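PDB 2B1X: naphthalene dioxygenase small subunit from Rhodococcus sp., which forms, together with the large subunit, a Rieske non-heme iron naphthalene dioxygenase, in which the small subunit probably plays a mainly structural part. Local coordinates for residues 116-121 and 133-138; 43-47 and 168-172; 88-94 and 122-126; 23-27 and 95-99; 34-38 and 148-152. One frame throughout, in Å; residues are numbered along the deposited sequence.

Contact 1: 116-121 and 133-138; sequences TSNLLL and VLSGER
Six backbone hydrogen bonds, two in each of three antiparallel hydrogen-bonded pairs, tie residues 116-121 to 133-138. In the first pair, Ser117 N to Arg138 O and Arg138 N to Ser117 O are both 2.9 Å. In the second, Leu119 N to Gly136 O is 2.9 Å and Gly136 N to Leu119 O 3.0 Å; in the third, Leu121 N to Leu134 O is 2.7 Å and Leu134 N to Leu121 O 2.9 Å. Arg138 (chi1 m, chi2 t, chi3 m) swings its guanidinium edge onto Ser117, whose p rotamer offers OG to Arg138 NH2 at 3.2 Å and, weakly, to NE at 3.3 Å; Arg138 NH1 makes a salt bridge with the carboxylate of Met172. The non-hydrogen-bonded pairs between them, Asn118-Glu137 and Leu120-Ser135, have CA-CA distances of 4.8 and 4.5 Å. Both strands are extended, Gly136 almost fully so (phi -179°, psi 178°), and their axes approach to 4.7 Å at 171°. On the face with Ser117 and Leu119, Leu121 CD2 meets Leu134 CD1 at 4.0 Å. On the other, Leu120 CD1 touches Val133 CG1 at 3.6 Å, and there Phe98 of a second small subunit packs on Leu120 and Ser135, while its Arg96 bonds Asn118. This is the long hairpin of a curved NTF2-like sheet, one face turned to its own chain's C-terminus and the other to the next subunit.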
# COMPACT_ATOMS: atom_id res chain seq x y z
N THR B 116 -28.06 -14.37 1.30
CA THR B 116 -27.09 -13.37 1.77
C THR B 116 -25.69 -13.98 1.81
O THR B 116 -25.47 -15.03 2.42
CB THR B 116 -27.48 -12.86 3.18
OG1 THR B 116 -28.86 -12.49 3.19
CG2 THR B 116 -26.76 -11.56 3.47
N SER B 117 -24.75 -13.33 1.13
CA SER B 117 -23.36 -13.81 1.14
C SER B 117 -22.36 -12.68 1.33
O SER B 117 -22.64 -11.55 0.95
CB SER B 117 -23.06 -14.59 -0.14
OG SER B 117 -23.51 -13.91 -1.30
N ASN B 118 -21.21 -13.00 1.94
CA ASN B 118 -20.08 -12.08 1.96
C ASN B 118 -19.27 -12.18 0.67
O ASN B 118 -19.04 -13.28 0.16
CB ASN B 118 -19.20 -12.36 3.18
CG ASN B 118 -19.87 -11.92 4.44
OD1 ASN B 118 -20.96 -11.31 4.39
ND2 ASN B 118 -19.28 -12.24 5.58
N LEU B 119 -18.89 -11.03 0.12
CA LEU B 119 -18.18 -11.01 -1.15
C LEU B 119 -16.90 -10.28 -0.91
O LEU B 119 -16.90 -9.15 -0.40
CB LEU B 119 -18.97 -10.30 -2.27
CG LEU B 119 -18.14 -9.94 -3.52
CD1 LEU B 119 -17.71 -11.17 -4.35
CD2 LEU B 119 -18.92 -8.96 -4.40
N LEU B 120 -15.79 -10.93 -1.23
CA LEU B 120 -14.54 -10.21 -1.40
C LEU B 120 -14.14 -10.31 -2.88
O LEU B 120 -13.92 -11.40 -3.41
CB LEU B 120 -13.45 -10.71 -0.45
CG LEU B 120 -11.93 -10.52 -0.47
CD1 LEU B 120 -11.32 -9.87 -1.71
CD2 LEU B 120 -11.41 -9.89 0.79
N LEU B 121 -14.06 -9.16 -3.54
CA LEU B 121 -13.74 -9.14 -4.96
C LEU B 121 -12.31 -8.65 -5.15
O LEU B 121 -11.99 -7.55 -4.69
CB LEU B 121 -14.73 -8.23 -5.69
CG LEU B 121 -14.45 -8.03 -7.20
CD1 LEU B 121 -14.74 -9.24 -8.02
CD2 LEU B 121 -15.19 -6.83 -7.72
N VAL B 133 -9.16 -4.37 -3.79
CA VAL B 133 -10.06 -5.27 -3.10
C VAL B 133 -11.36 -4.54 -2.82
O VAL B 133 -11.35 -3.44 -2.25
CB VAL B 133 -9.45 -5.73 -1.77
CG1 VAL B 133 -10.47 -6.51 -0.94
CG2 VAL B 133 -8.23 -6.62 -2.01
N LEU B 134 -12.49 -5.12 -3.23
CA LEU B 134 -13.79 -4.65 -2.78
C LEU B 134 -14.36 -5.68 -1.79
O LEU B 134 -14.24 -6.89 -2.02
CB LEU B 134 -14.76 -4.47 -3.94
CG LEU B 134 -14.40 -3.40 -4.99
CD1 LEU B 134 -15.59 -3.28 -5.91
CD2 LEU B 134 -14.13 -2.08 -4.29
N SER B 135 -14.91 -5.21 -0.68
CA SER B 135 -15.53 -6.12 0.30
C SER B 135 -16.97 -5.68 0.52
O SER B 135 -17.26 -4.50 0.51
CB SER B 135 -14.81 -6.05 1.63
OG SER B 135 -15.59 -6.72 2.63
N GLY B 136 -17.88 -6.61 0.74
CA GLY B 136 -19.27 -6.19 0.95
C GLY B 136 -20.20 -7.33 1.22
O GLY B 136 -19.81 -8.50 1.19
N GLU B 137 -21.46 -6.99 1.45
CA GLU B 137 -22.47 -7.99 1.62
C GLU B 137 -23.50 -7.91 0.50
O GLU B 137 -23.97 -6.84 0.15
CB GLU B 137 -23.12 -7.87 2.99
CG GLU B 137 -24.04 -9.05 3.31
CD GLU B 137 -24.56 -8.99 4.74
OE1 GLU B 137 -25.29 -8.03 5.08
OE2 GLU B 137 -24.24 -9.92 5.53
N ARG B 138 -23.81 -9.06 -0.09
CA ARG B 138 -24.83 -9.16 -1.13
C ARG B 138 -26.05 -9.79 -0.52
O ARG B 138 -25.95 -10.85 0.10
CB ARG B 138 -24.36 -10.01 -2.31
CG ARG B 138 -22.94 -9.68 -2.79
CD ARG B 138 -22.58 -10.44 -4.07
NE ARG B 138 -22.67 -11.88 -3.80
CZ ARG B 138 -22.42 -12.84 -4.68
NH1 ARG B 138 -22.02 -12.54 -5.91
NH2 ARG B 138 -22.54 -14.11 -4.30

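Contact 2: 43-47 and 168-172; sequences SYVVP and LALIM
This is a buried tail-to-sheet contact: the last five residues of the chain, 168-172, tuck against one face of strand 42-49 within the NTF2-like fold, where a curved sheet encloses a core. The segment 43-47 is extended and alternates, so that Tyr44 and Val46 direct CB toward the tail. The tail has no regular secondary structure: it turns at Ala169 (phi -81°, psi -17°) and straightens through Leu170 and Ile171 (psi 136° and 134°). The two backbones stay well apart, the nearest CA atoms, those of Val46 and Met172, being 9.3 Å from each other, and side chains fill the space with 196 Å² buried. Val46 (chi1 t) meets two of them, its CG2 lying 3.9 Å from Met172 CE and its CG1 4.3 Å from Leu168 CD1; Met172 (m, t, m) curls its thioether back to do this. Met172 also packs on Leu119 and Leu121, so the tail bridges strands 42-49 and 112-124 across the core. The carboxylate oxygen OXT of Met172 pairs with Arg138, and Ile171 O accepts from His97, which leaves the chain end well held. Tyr44 (chi1 t, chi2 104°) reaches across with its ring: CE1 is 4.1 Å from Ile171 CG2, and at the tip the phenol OH donates a short hydrogen bond of 2.6 Å to the terminal carboxylate atom Met172 O.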
# COMPACT_ATOMS: atom_id res chain seq x y z
N SER B 43 -33.76 -6.27 -10.31
CA SER B 43 -33.24 -5.06 -9.69
C SER B 43 -31.84 -5.32 -9.12
O SER B 43 -31.66 -6.20 -8.26
CB SER B 43 -34.18 -4.57 -8.57
OG SER B 43 -33.56 -3.51 -7.87
N TYR B 44 -30.85 -4.60 -9.64
CA TYR B 44 -29.47 -4.77 -9.24
C TYR B 44 -28.98 -3.43 -8.73
O TYR B 44 -28.83 -2.51 -9.53
CB TYR B 44 -28.60 -5.27 -10.42
CG TYR B 44 -27.18 -5.64 -10.04
CD1 TYR B 44 -26.79 -6.98 -9.92
CD2 TYR B 44 -26.22 -4.67 -9.80
CE1 TYR B 44 -25.50 -7.33 -9.59
CE2 TYR B 44 -24.92 -5.00 -9.44
CZ TYR B 44 -24.57 -6.33 -9.33
OH TYR B 44 -23.27 -6.66 -8.98
N VAL B 45 -28.75 -3.31 -7.42
CA VAL B 45 -28.28 -2.01 -6.88
C VAL B 45 -27.08 -2.03 -5.94
O VAL B 45 -26.93 -2.94 -5.12
CB VAL B 45 -29.43 -1.05 -6.36
CG1 VAL B 45 -30.85 -1.52 -6.80
CG2 VAL B 45 -29.35 -0.75 -4.88
N VAL B 46 -26.23 -1.02 -6.09
CA VAL B 46 -25.07 -0.79 -5.23
C VAL B 46 -25.24 0.60 -4.59
O VAL B 46 -25.02 1.61 -5.25
CB VAL B 46 -23.77 -0.84 -6.06
CG1 VAL B 46 -22.52 -0.68 -5.18
CG2 VAL B 46 -23.73 -2.15 -6.89
N PRO B 47 -25.67 0.64 -3.34
CA PRO B 47 -25.88 1.91 -2.64
C PRO B 47 -24.62 2.65 -2.27
O PRO B 47 -23.53 2.07 -2.16
CB PRO B 47 -26.60 1.48 -1.35
CG PRO B 47 -27.13 0.15 -1.66
CD PRO B 47 -26.11 -0.51 -2.53
N LEU B 168 -16.63 0.81 -11.55
CA LEU B 168 -17.35 -0.42 -11.29
C LEU B 168 -17.71 -1.04 -12.61
O LEU B 168 -18.88 -1.12 -13.00
CB LEU B 168 -18.57 -0.16 -10.39
CG LEU B 168 -18.27 0.23 -8.94
CD1 LEU B 168 -19.61 0.43 -8.20
CD2 LEU B 168 -17.42 -0.79 -8.20
N ALA B 169 -16.68 -1.44 -13.32
CA ALA B 169 -16.81 -2.07 -14.63
C ALA B 169 -17.15 -3.56 -14.53
O ALA B 169 -17.65 -4.17 -15.50
CB ALA B 169 -15.51 -1.84 -15.47
N LEU B 170 -16.92 -4.14 -13.34
CA LEU B 170 -17.17 -5.56 -13.07
C LEU B 170 -18.50 -5.77 -12.36
O LEU B 170 -18.83 -5.04 -11.44
CB LEU B 170 -16.02 -6.14 -12.20
CG LEU B 170 -14.56 -6.14 -12.72
CD1 LEU B 170 -13.58 -6.66 -11.66
CD2 LEU B 170 -14.44 -6.98 -14.01
N ILE B 171 -19.27 -6.76 -12.78
CA ILE B 171 -20.44 -7.18 -12.05
C ILE B 171 -20.06 -7.94 -10.76
O ILE B 171 -19.18 -8.82 -10.78
CB ILE B 171 -21.37 -8.01 -12.97
CG1 ILE B 171 -21.81 -7.16 -14.18
CG2 ILE B 171 -22.57 -8.49 -12.19
CD1 ILE B 171 -22.51 -7.97 -15.29
N MET B 172 -20.70 -7.59 -9.64
CA MET B 172 -20.39 -8.16 -8.33
C MET B 172 -21.44 -9.20 -7.90
O MET B 172 -22.66 -9.04 -8.09
CB MET B 172 -20.30 -7.04 -7.29
CG MET B 172 -19.07 -6.17 -7.43
SD MET B 172 -19.22 -4.53 -6.71
CE MET B 172 -20.33 -3.77 -7.84
OXT MET B 172 -21.13 -10.25 -7.31

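Contact 3: 88-94 and 122-126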
# COMPACT_ATOMS: atom_id res chain seq x y z
N ALA B 88 -12.31 -0.03 -20.73
CA ALA B 88 -12.19 -0.30 -19.30
C ALA B 88 -11.98 -1.78 -18.99
O ALA B 88 -11.41 -2.13 -17.95
CB ALA B 88 -13.44 0.19 -18.54
N GLU B 89 -12.48 -2.65 -19.85
CA GLU B 89 -12.37 -4.10 -19.65
C GLU B 89 -11.81 -4.82 -20.89
O GLU B 89 -12.07 -6.00 -21.14
CB GLU B 89 -13.74 -4.67 -19.22
CG GLU B 89 -14.04 -4.51 -17.70
CD GLU B 89 -12.94 -5.10 -16.80
OE1 GLU B 89 -12.52 -6.25 -17.05
OE2 GLU B 89 -12.52 -4.44 -15.82
N ASP B 90 -11.04 -4.10 -21.69
CA ASP B 90 -10.34 -4.70 -22.82
C ASP B 90 -9.03 -3.97 -22.98
O ASP B 90 -9.00 -2.89 -23.59
CB ASP B 90 -11.15 -4.53 -24.09
CG ASP B 90 -10.71 -5.45 -25.20
OD1 ASP B 90 -9.59 -6.02 -25.12
OD2 ASP B 90 -11.43 -5.66 -26.22
N PRO B 91 -7.93 -4.54 -22.49
CA PRO B 91 -7.87 -5.88 -21.87
C PRO B 91 -8.69 -6.08 -20.57
O PRO B 91 -8.81 -5.15 -19.78
CB PRO B 91 -6.39 -6.05 -21.52
CG PRO B 91 -5.67 -5.03 -22.41
CD PRO B 91 -6.61 -3.88 -22.53
N PRO B 92 -9.22 -7.27 -20.37
CA PRO B 92 -10.01 -7.60 -19.16
C PRO B 92 -9.18 -7.56 -17.88
O PRO B 92 -7.99 -7.90 -17.90
CB PRO B 92 -10.52 -9.02 -19.42
CG PRO B 92 -9.64 -9.57 -20.46
CD PRO B 92 -9.12 -8.40 -21.31
N SER B 93 -9.81 -7.12 -16.80
CA SER B 93 -9.30 -7.31 -15.46
C SER B 93 -9.21 -8.83 -15.18
O SER B 93 -9.96 -9.61 -15.76
CB SER B 93 -10.31 -6.73 -14.44
OG SER B 93 -10.53 -5.34 -14.61
N ARG B 94 -8.29 -9.22 -14.30
CA ARG B 94 -8.31 -10.53 -13.67
C ARG B 94 -9.06 -10.31 -12.37
O ARG B 94 -8.69 -9.47 -11.57
CB ARG B 94 -6.89 -11.01 -13.36
CG ARG B 94 -6.21 -11.61 -14.53
CD ARG B 94 -5.60 -10.59 -15.45
NE ARG B 94 -4.72 -9.69 -14.71
CZ ARG B 94 -3.91 -8.81 -15.28
NH1 ARG B 94 -3.84 -8.77 -16.62
NH2 ARG B 94 -3.12 -8.03 -14.53
N TYR B 122 -11.46 -9.48 -5.77
CA TYR B 122 -10.07 -9.18 -6.00
C TYR B 122 -9.92 -8.73 -7.44
O TYR B 122 -10.58 -9.28 -8.31
CB TYR B 122 -9.19 -10.42 -5.71
CG TYR B 122 -7.68 -10.23 -5.93
CD1 TYR B 122 -6.86 -9.80 -4.92
CD2 TYR B 122 -7.09 -10.51 -7.18
CE1 TYR B 122 -5.47 -9.66 -5.12
CE2 TYR B 122 -5.73 -10.34 -7.40
CZ TYR B 122 -4.93 -9.92 -6.38
OH TYR B 122 -3.61 -9.77 -6.63
N ARG B 123 -9.07 -7.74 -7.72
CA ARG B 123 -8.95 -7.20 -9.11
C ARG B 123 -7.54 -6.71 -9.47
O ARG B 123 -6.99 -5.94 -8.73
CB ARG B 123 -9.97 -6.06 -9.33
CG ARG B 123 -10.04 -5.50 -10.80
CD ARG B 123 -10.68 -4.10 -10.90
NE ARG B 123 -11.10 -3.75 -12.27
CZ ARG B 123 -11.79 -2.66 -12.58
NH1 ARG B 123 -12.08 -1.76 -11.63
NH2 ARG B 123 -12.15 -2.44 -13.85
N THR B 124 -6.95 -7.20 -10.59
CA THR B 124 -5.73 -6.60 -11.15
C THR B 124 -5.95 -6.25 -12.62
O THR B 124 -6.76 -6.87 -13.29
CB THR B 124 -4.48 -7.53 -11.04
OG1 THR B 124 -4.70 -8.73 -11.79
CG2 THR B 124 -4.22 -8.02 -9.58
N ARG B 125 -5.19 -5.29 -13.11
CA ARG B 125 -5.18 -4.93 -14.55
C ARG B 125 -3.75 -4.69 -15.02
O ARG B 125 -2.91 -4.16 -14.27
CB ARG B 125 -6.00 -3.65 -14.80
CG ARG B 125 -7.49 -3.75 -14.48
CD ARG B 125 -8.35 -2.54 -14.99
NE ARG B 125 -8.12 -2.24 -16.41
CZ ARG B 125 -8.46 -3.02 -17.42
NH1 ARG B 125 -9.05 -4.19 -17.19
NH2 ARG B 125 -8.16 -2.66 -18.69
N GLY B 126 -3.46 -5.11 -16.25
CA GLY B 126 -2.15 -4.83 -16.84
C GLY B 126 -1.00 -5.45 -16.09
O GLY B 126 -1.15 -6.45 -15.40
O HOH W 1 -5.77 -6.06 -17.63
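Three charged side chains meet where a loop containing a cis peptide bond, before Pro91, folds against the end of a strand. Glu89 OE2 forms a salt bridge with Arg123 NH2 at 2.8 Å and a long, purely electrostatic one with Arg125 NH1 at 3.7 Å, while also taking a very short 2.5 Å hydrogen bond from Ser93 OG. That hydroxyl in turn accepts from Arg123 NE (2.9 Å) and Arg125 NH1 (3.2 Å). Both terminal nitrogens of Arg125, NH1 and NH2, grip Pro91 O at 2.8 Å. Next comes a regular antiparallel hydrogen-bonded pair, with Arg94 N to Thr124 O and Thr124 N to Arg94 O each 3.0 Å. Arg94 NE then reaches Thr124 OG1 at 3.1 Å and NH2 reaches Gly126 O at 2.7 Å; Thr124 OG1 also bonds Asp159 of the third subunit. Arg125 NH2 pairs with Glu374 of a large subunit, so this salt-bridge network, where strand 94-106 begins and strand 112-124 ends, is built into a subunit junction of the oxygenase assembly.

Contact 4: 23-27 and 95-99; sequences AELLD and SRHFV
Asp27 of helix 10-27 is the acceptor around which this contact is built. The helix runs nearly antiparallel to strand 95-99, at 166°, with segment axes 7.8 Å apart. The m rotamer of Asp27 sets OD1 2.5 Å from His97 ND1, a very short hydrogen bond, and OD2 2.9 Å from His97 N, so one carboxylate takes both donors of that residue on this side; His97 NE2 donates a hydrogen bond to Ile171 O. The Arg96 guanidinium lies face-on to Asp27, NH1 3.8 Å from OD2, a long charge pairing only; its main partner is Asp159 of the third subunit. Water 3 donates to Asp27 O (2.5 Å) and Ser95 O (2.8 Å), and water 2 joins Leu26 O (2.8 Å) to Ser95 OG (2.9 Å). Beneath, Leu26 CB sits over the His97 ring, 4.2 Å from its centroid, a CH-pi contact, and Ala23 CB lies 3.7 Å from His97 CB. Both ring nitrogens appear to donate, consistent with an imidazolium balanced by Asp27.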
# COMPACT_ATOMS: atom_id res chain seq x y z
N ALA B 23 -20.54 -16.88 -9.80
CA ALA B 23 -19.21 -16.29 -9.61
C ALA B 23 -18.18 -16.78 -10.65
O ALA B 23 -17.39 -16.00 -11.19
CB ALA B 23 -18.70 -16.57 -8.19
N GLU B 24 -18.19 -18.08 -10.92
CA GLU B 24 -17.33 -18.67 -11.94
C GLU B 24 -17.51 -18.06 -13.31
O GLU B 24 -16.53 -17.77 -13.99
CB GLU B 24 -17.52 -20.19 -12.01
CG GLU B 24 -16.63 -20.88 -13.03
CD GLU B 24 -16.95 -22.35 -13.21
OE1 GLU B 24 -16.88 -23.10 -12.23
OE2 GLU B 24 -17.30 -22.75 -14.34
N LEU B 25 -18.77 -17.91 -13.73
CA LEU B 25 -19.08 -17.25 -15.01
C LEU B 25 -18.51 -15.84 -15.01
O LEU B 25 -17.83 -15.45 -15.97
CB LEU B 25 -20.60 -17.21 -15.25
CG LEU B 25 -21.41 -18.47 -15.60
CD1 LEU B 25 -22.87 -18.11 -15.92
CD2 LEU B 25 -20.82 -19.24 -16.80
N LEU B 26 -18.76 -15.06 -13.95
CA LEU B 26 -18.25 -13.68 -13.90
C LEU B 26 -16.72 -13.67 -13.98
O LEU B 26 -16.14 -12.88 -14.73
CB LEU B 26 -18.69 -12.97 -12.60
CG LEU B 26 -19.96 -12.08 -12.55
CD1 LEU B 26 -20.66 -11.89 -13.88
CD2 LEU B 26 -20.96 -12.56 -11.51
N ASP B 27 -16.07 -14.55 -13.24
CA ASP B 27 -14.60 -14.55 -13.24
C ASP B 27 -14.02 -15.07 -14.57
O ASP B 27 -12.84 -14.94 -14.81
CB ASP B 27 -14.04 -15.31 -12.03
CG ASP B 27 -14.46 -14.68 -10.69
OD1 ASP B 27 -14.72 -13.45 -10.66
OD2 ASP B 27 -14.58 -15.35 -9.64
N SER B 95 -10.17 -11.02 -12.19
CA SER B 95 -10.92 -10.84 -10.95
C SER B 95 -11.19 -12.17 -10.26
O SER B 95 -11.13 -13.22 -10.88
CB SER B 95 -12.26 -10.19 -11.29
OG SER B 95 -12.99 -11.05 -12.13
N ARG B 96 -11.48 -12.11 -8.96
CA ARG B 96 -11.98 -13.29 -8.27
C ARG B 96 -13.05 -12.89 -7.29
O ARG B 96 -12.83 -12.03 -6.43
CB ARG B 96 -10.85 -14.07 -7.58
CG ARG B 96 -11.30 -15.44 -7.01
CD ARG B 96 -10.28 -16.56 -7.32
NE ARG B 96 -9.87 -16.40 -8.71
CZ ARG B 96 -10.53 -16.92 -9.74
NH1 ARG B 96 -11.56 -17.72 -9.50
NH2 ARG B 96 -10.13 -16.67 -11.00
N HIS B 97 -14.20 -13.54 -7.44
CA HIS B 97 -15.30 -13.38 -6.53
C HIS B 97 -15.17 -14.45 -5.44
O HIS B 97 -15.50 -15.61 -5.68
CB HIS B 97 -16.65 -13.59 -7.27
CG HIS B 97 -17.05 -12.46 -8.19
ND1 HIS B 97 -16.31 -12.12 -9.31
CD2 HIS B 97 -18.07 -11.58 -8.13
CE1 HIS B 97 -16.88 -11.09 -9.92
NE2 HIS B 97 -17.94 -10.73 -9.22
N PHE B 98 -14.68 -14.07 -4.26
CA PHE B 98 -14.73 -14.97 -3.11
C PHE B 98 -16.08 -14.78 -2.42
O PHE B 98 -16.39 -13.67 -1.96
CB PHE B 98 -13.59 -14.67 -2.13
CG PHE B 98 -12.23 -14.86 -2.71
CD1 PHE B 98 -11.57 -13.79 -3.35
CD2 PHE B 98 -11.61 -16.11 -2.67
CE1 PHE B 98 -10.29 -13.93 -3.89
CE2 PHE B 98 -10.31 -16.27 -3.22
CZ PHE B 98 -9.65 -15.19 -3.84
N VAL B 99 -16.85 -15.86 -2.34
CA VAL B 99 -18.23 -15.83 -1.84
C VAL B 99 -18.22 -16.75 -0.60
O VAL B 99 -17.91 -17.95 -0.70
CB VAL B 99 -19.21 -16.37 -2.92
CG1 VAL B 99 -20.60 -16.40 -2.41
CG2 VAL B 99 -19.14 -15.51 -4.26
O HOH W 2 -15.61 -10.57 -13.22
O HOH W 3 -11.04 -13.76 -13.59
O HOH W 4 -11.47 -17.87 -13.52

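Contact 5: 34-38 and 148-152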
# COMPACT_ATOMS: atom_id res chain seq x y z
N TRP B 34 -24.03 -15.19 -18.02
CA TRP B 34 -24.49 -14.65 -16.75
C TRP B 34 -25.84 -13.95 -16.93
O TRP B 34 -26.75 -14.09 -16.10
CB TRP B 34 -23.46 -13.68 -16.17
CG TRP B 34 -23.91 -13.07 -14.87
CD1 TRP B 34 -23.74 -13.60 -13.60
CD2 TRP B 34 -24.63 -11.87 -14.70
NE1 TRP B 34 -24.30 -12.76 -12.67
CE2 TRP B 34 -24.86 -11.69 -13.31
CE3 TRP B 34 -25.10 -10.89 -15.58
CZ2 TRP B 34 -25.53 -10.57 -12.79
CZ3 TRP B 34 -25.80 -9.78 -15.06
CH2 TRP B 34 -26.00 -9.64 -13.68
N LEU B 35 -25.98 -13.21 -18.03
CA LEU B 35 -27.21 -12.47 -18.28
C LEU B 35 -28.45 -13.39 -18.31
O LEU B 35 -29.53 -12.96 -17.93
CB LEU B 35 -27.08 -11.63 -19.57
CG LEU B 35 -28.12 -10.51 -19.75
CD1 LEU B 35 -28.05 -9.49 -18.59
CD2 LEU B 35 -27.96 -9.84 -21.10
N ALA B 36 -28.26 -14.64 -18.73
CA ALA B 36 -29.32 -15.63 -18.75
C ALA B 36 -29.78 -16.06 -17.34
O ALA B 36 -30.83 -16.68 -17.19
CB ALA B 36 -28.90 -16.86 -19.59
N LEU B 37 -28.99 -15.73 -16.30
CA LEU B 37 -29.37 -16.09 -14.93
C LEU B 37 -30.29 -15.06 -14.30
O LEU B 37 -30.73 -15.23 -13.15
CB LEU B 37 -28.13 -16.27 -14.05
CG LEU B 37 -27.08 -17.25 -14.55
CD1 LEU B 37 -25.85 -17.20 -13.62
CD2 LEU B 37 -27.65 -18.65 -14.67
N VAL B 38 -30.60 -13.99 -15.02
CA VAL B 38 -31.37 -12.95 -14.38
C VAL B 38 -32.79 -12.91 -14.85
O VAL B 38 -33.15 -13.40 -15.90
CB VAL B 38 -30.73 -11.51 -14.46
CG1 VAL B 38 -29.24 -11.54 -14.05
CG2 VAL B 38 -30.95 -10.89 -15.84
N SER B 148 -33.48 -25.03 -11.79
CA SER B 148 -32.50 -24.12 -11.23
C SER B 148 -33.13 -22.84 -10.64
O SER B 148 -34.26 -22.86 -10.13
CB SER B 148 -31.45 -23.77 -12.28
OG SER B 148 -30.22 -23.47 -11.64
N PHE B 149 -32.39 -21.74 -10.71
CA PHE B 149 -32.80 -20.48 -10.12
C PHE B 149 -32.48 -19.32 -11.04
O PHE B 149 -31.57 -19.40 -11.86
CB PHE B 149 -32.11 -20.24 -8.78
CG PHE B 149 -32.45 -21.24 -7.72
CD1 PHE B 149 -31.63 -22.34 -7.50
CD2 PHE B 149 -33.59 -21.09 -6.94
CE1 PHE B 149 -31.95 -23.27 -6.52
CE2 PHE B 149 -33.90 -22.00 -5.96
CZ PHE B 149 -33.08 -23.10 -5.75
N LEU B 150 -33.24 -18.25 -10.87
CA LEU B 150 -32.94 -16.98 -11.51
C LEU B 150 -32.87 -15.92 -10.44
O LEU B 150 -33.57 -16.00 -9.42
CB LEU B 150 -34.04 -16.59 -12.49
CG LEU B 150 -33.92 -16.83 -14.00
CD1 LEU B 150 -32.97 -17.95 -14.39
CD2 LEU B 150 -35.31 -17.07 -14.57
N MET B 151 -32.03 -14.92 -10.69
CA MET B 151 -31.88 -13.81 -9.77
C MET B 151 -32.84 -12.69 -10.12
O MET B 151 -32.75 -12.08 -11.18
CB MET B 151 -30.45 -13.29 -9.80
CG MET B 151 -30.15 -12.24 -8.71
SD MET B 151 -28.40 -11.98 -8.56
CE MET B 151 -28.12 -10.95 -10.07
N ALA B 152 -33.72 -12.40 -9.17
CA ALA B 152 -34.69 -11.33 -9.30
C ALA B 152 -34.18 -10.03 -8.72
O ALA B 152 -34.58 -8.96 -9.17
CB ALA B 152 -36.01 -11.72 -8.62
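Strand 148-158 starts at Ser148, and Phe149 turns its ring away to pack against Ile15 of helix 10-27 and Arg144. Leu150 is the first real partner. Its CA lies 3.3 Å from Leu37 O in a CA-H...O contact, and its CD1 is 3.7 Å from Ala36 O, so the side chain rests against the type I turn Leu35-Val38. Met151 follows with the one hydrogen bond between the segments: Met151 N donates to Leu37 O at 2.8 Å. This sets up a parallel bridge with Val38, CA-CA 4.7 Å, whose side chains share one face; there the Met151 methyl CE, at 4.2 Å, touches Val38 CG1, and reaches Trp34 CZ2 at 3.8 Å. Met151 O then also has a CA-H...O contact with Val38 CA at 3.6 Å, and its backbone bonds on to Thr39. Ala152 passes beyond the turn and pairs instead with Ser43 of strand 42-49. The short helix 31-35 thus feeds through its turn into strand 38-39 beside strand 148-158, with Trp34 lying against Leu26 of helix 10-27 and Met74 of helix 71-81, its NE1 held by Glu22.

Contacts 1 to 4 are all buried, 1 and 2 nearest the chain's centre. Contact 1 is sheet backbone pairing, contact 2 apolar side-chain packing with one tyrosine-carboxylate hydrogen bond; Met172 joins them, by its carboxylate to Arg138 and by its side chain to Leu119. Contacts 1 and 3 share strand 112-124. Contacts 3 and 4 share strand 94-106 and lie at interfaces with the third subunit, where the chemistry becomes ionic, with arginines and waters. Contact 3 is also farthest from the centre and reaches large-subunit chains. Contact 5, only partly buried and touching no other chain, is packing with one backbone bond. His97 and Ile171 link contact 4 to contact 2, while Leu26 and Trp34 link contacts 4 and 5.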